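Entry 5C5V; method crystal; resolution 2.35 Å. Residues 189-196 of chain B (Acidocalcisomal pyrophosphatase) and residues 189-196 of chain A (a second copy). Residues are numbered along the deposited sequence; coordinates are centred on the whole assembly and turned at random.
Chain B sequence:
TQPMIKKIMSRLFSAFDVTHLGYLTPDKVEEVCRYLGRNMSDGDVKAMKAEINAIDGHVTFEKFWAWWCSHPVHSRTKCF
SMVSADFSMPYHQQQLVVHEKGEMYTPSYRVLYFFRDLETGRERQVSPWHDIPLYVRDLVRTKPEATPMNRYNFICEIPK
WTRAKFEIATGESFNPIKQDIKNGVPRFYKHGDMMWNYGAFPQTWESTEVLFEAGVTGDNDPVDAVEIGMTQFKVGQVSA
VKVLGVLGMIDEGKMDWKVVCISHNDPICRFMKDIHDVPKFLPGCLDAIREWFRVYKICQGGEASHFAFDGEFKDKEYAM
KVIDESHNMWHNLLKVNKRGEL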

# COMPACT_ATOMS: atom_id res chain seq x y z
N TYR B 189 22.58 20.12 11.95
CA TYR B 189 23.48 19.07 11.49
C TYR B 189 24.36 19.62 10.36
O TYR B 189 23.86 20.19 9.40
CB TYR B 189 22.71 17.86 10.98
CG TYR B 189 21.99 17.03 12.02
CD1 TYR B 189 22.58 16.69 13.23
CD2 TYR B 189 20.71 16.56 11.76
CE1 TYR B 189 21.90 15.91 14.16
CE2 TYR B 189 20.04 15.80 12.65
CZ TYR B 189 20.62 15.48 13.85
OH TYR B 189 19.89 14.70 14.71
N LYS B 190 25.67 19.45 10.47
CA LYS B 190 26.55 19.89 9.41
C LYS B 190 26.65 18.80 8.34
O LYS B 190 26.77 19.10 7.16
CB LYS B 190 27.93 20.25 9.95
CG LYS B 190 28.85 20.88 8.91
CD LYS B 190 30.16 21.38 9.53
CE LYS B 190 31.17 21.73 8.43
NZ LYS B 190 32.53 22.02 8.98
N HIS B 191 26.55 17.55 8.76
CA HIS B 191 26.72 16.40 7.88
C HIS B 191 25.69 16.32 6.75
O HIS B 191 26.01 15.89 5.64
CB HIS B 191 26.67 15.11 8.70
CG HIS B 191 26.84 13.88 7.88
ND1 HIS B 191 27.92 13.67 7.06
CD2 HIS B 191 26.04 12.79 7.74
CE1 HIS B 191 27.81 12.49 6.47
NE2 HIS B 191 26.67 11.94 6.86
N GLY B 192 24.46 16.71 7.05
CA GLY B 192 23.40 16.67 6.08
C GLY B 192 22.07 16.65 6.79
O GLY B 192 22.01 16.81 8.01
N ASP B 193 20.99 16.44 6.04
CA ASP B 193 19.69 16.33 6.67
C ASP B 193 19.49 14.94 7.28
O ASP B 193 20.09 13.95 6.83
CB ASP B 193 18.57 16.61 5.67
CG ASP B 193 18.64 18.03 5.12
OD1 ASP B 193 18.31 18.98 5.87
OD2 ASP B 193 19.02 18.18 3.95
N MET B 194 18.69 14.91 8.33
CA MET B 194 18.15 13.70 8.90
C MET B 194 17.11 13.18 7.91
O MET B 194 16.20 13.91 7.54
CB MET B 194 17.53 13.98 10.28
CG MET B 194 16.78 12.82 10.91
SD MET B 194 17.86 11.41 11.18
CE MET B 194 19.02 12.11 12.35
N MET B 195 17.24 11.93 7.50
CA MET B 195 16.48 11.46 6.34
C MET B 195 15.32 10.56 6.75
O MET B 195 14.65 9.96 5.90
CB MET B 195 17.43 10.73 5.37
CG MET B 195 18.60 11.62 4.98
SD MET B 195 19.71 10.94 3.74
CE MET B 195 20.43 9.57 4.65
N TRP B 196 15.10 10.49 8.05
CA TRP B 196 13.94 9.82 8.62
C TRP B 196 13.45 10.67 9.77
O TRP B 196 14.18 11.52 10.28
CB TRP B 196 14.30 8.42 9.09
CG TRP B 196 15.00 7.62 8.03
CD1 TRP B 196 14.43 6.82 7.10
CD2 TRP B 196 16.41 7.57 7.80
NE1 TRP B 196 15.40 6.27 6.28
CE2 TRP B 196 16.62 6.71 6.70
CE3 TRP B 196 17.51 8.16 8.41
CZ2 TRP B 196 17.89 6.43 6.21
CZ3 TRP B 196 18.77 7.88 7.93
CH2 TRP B 196 18.95 7.03 6.84
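Chain A, residues 189-196: YKHGDMMW

The two copies meet as irregular loops with closely matching torsions, their 190-to-195 CA vectors 14° apart, so chain A runs in nearly the same direction as chain B. Register is set at the glycines: Gly B192 CA lies 3.6 Å from Gly A192 CA, and each CA is also 3.6 Å from the partner's carbonyl, Gly B192 CA to His A191 O and Gly A192 CA to His B191 O. Phi/psi near 158/-172 in both glycines would jam a CB against the preceding carbonyl; an ideal CB on Gly B192 would also fall 2.9 Å from Gly A192 CA, a clash.

No direct hydrogen bond crosses the contact; the polar links across it run through water. One water accepts from Asp B193 N and donates to Asp B193 OD2 (2.7 Å) and Asp A193 O (3.1 Å), and a second repeats this with the chains exchanged. The m rotamers of Asp B193 and Asp A193 thus hold OD2 within reach of the same water as their own N. A third water links Asp A193 OD2 (2.8 Å) to His B191 NE2 (3.2 Å).

Met B195 and Met A195 point toward the partner as m, t, m. This places Met B195 SD 3.5 Å from Asp A193 CB and 4.0 Å from Met A195 CG, while Met A195 SD packs 3.6 Å from Asp B193 CB.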

# COMPACT_ATOMS: atom_id res chain seq x y z
N TYR A 189 28.47 15.38 -2.74
CA TYR A 189 27.69 16.50 -2.23
C TYR A 189 28.21 16.91 -0.86
O TYR A 189 28.34 16.09 0.04
CB TYR A 189 26.22 16.14 -2.10
CG TYR A 189 25.48 16.01 -3.39
CD1 TYR A 189 25.66 16.93 -4.42
CD2 TYR A 189 24.56 14.99 -3.57
CE1 TYR A 189 24.96 16.81 -5.59
CE2 TYR A 189 23.85 14.86 -4.74
CZ TYR A 189 24.06 15.77 -5.74
OH TYR A 189 23.34 15.65 -6.91
N LYS A 190 28.49 18.20 -0.70
CA LYS A 190 28.92 18.70 0.59
C LYS A 190 27.72 19.00 1.48
O LYS A 190 27.76 18.80 2.70
CB LYS A 190 29.79 19.93 0.41
CG LYS A 190 30.45 20.42 1.66
CD LYS A 190 31.40 21.55 1.32
CE LYS A 190 31.88 22.28 2.57
NZ LYS A 190 32.62 23.51 2.17
N HIS A 191 26.63 19.44 0.85
CA HIS A 191 25.43 19.88 1.57
C HIS A 191 24.79 18.79 2.41
O HIS A 191 24.27 19.05 3.49
CB HIS A 191 24.41 20.42 0.57
CG HIS A 191 23.13 20.89 1.21
ND1 HIS A 191 23.10 21.82 2.23
CD2 HIS A 191 21.84 20.57 0.95
CE1 HIS A 191 21.85 22.05 2.58
NE2 HIS A 191 21.06 21.31 1.81
N GLY A 192 24.81 17.57 1.88
CA GLY A 192 24.21 16.42 2.54
C GLY A 192 23.91 15.34 1.52
O GLY A 192 24.31 15.44 0.36
N ASP A 193 23.20 14.31 1.95
CA ASP A 193 22.80 13.26 1.03
C ASP A 193 21.61 13.69 0.18
O ASP A 193 20.76 14.50 0.59
CB ASP A 193 22.47 11.97 1.78
CG ASP A 193 23.67 11.41 2.51
OD1 ASP A 193 24.56 10.88 1.82
OD2 ASP A 193 23.72 11.50 3.75
N MET A 194 21.58 13.14 -1.03
CA MET A 194 20.41 13.18 -1.90
C MET A 194 19.40 12.25 -1.26
O MET A 194 19.73 11.11 -0.96
CB MET A 194 20.79 12.74 -3.33
CG MET A 194 19.63 12.54 -4.30
SD MET A 194 18.66 14.03 -4.56
CE MET A 194 19.91 15.10 -5.28
N MET A 195 18.19 12.74 -1.03
CA MET A 195 17.24 12.04 -0.18
C MET A 195 16.15 11.37 -0.99
O MET A 195 15.19 10.84 -0.43
CB MET A 195 16.64 13.03 0.83
CG MET A 195 17.74 13.73 1.61
SD MET A 195 17.20 14.87 2.88
CE MET A 195 16.43 16.14 1.87
N TRP A 196 16.32 11.40 -2.31
CA TRP A 196 15.48 10.66 -3.24
C TRP A 196 16.38 10.11 -4.33
O TRP A 196 17.51 10.57 -4.50
CB TRP A 196 14.40 11.57 -3.83
CG TRP A 196 13.67 12.34 -2.78
CD1 TRP A 196 12.53 11.96 -2.15
CD2 TRP A 196 14.05 13.60 -2.22
NE1 TRP A 196 12.18 12.91 -1.22
CE2 TRP A 196 13.09 13.93 -1.25
CE3 TRP A 196 15.11 14.48 -2.45
CZ2 TRP A 196 13.16 15.11 -0.51
CZ3 TRP A 196 15.18 15.65 -1.71
CH2 TRP A 196 14.21 15.96 -0.75
O HOH W 1 20.83 16.41 2.97
O HOH W 2 22.40 13.63 4.77
O HOH W 3 25.00 9.65 5.45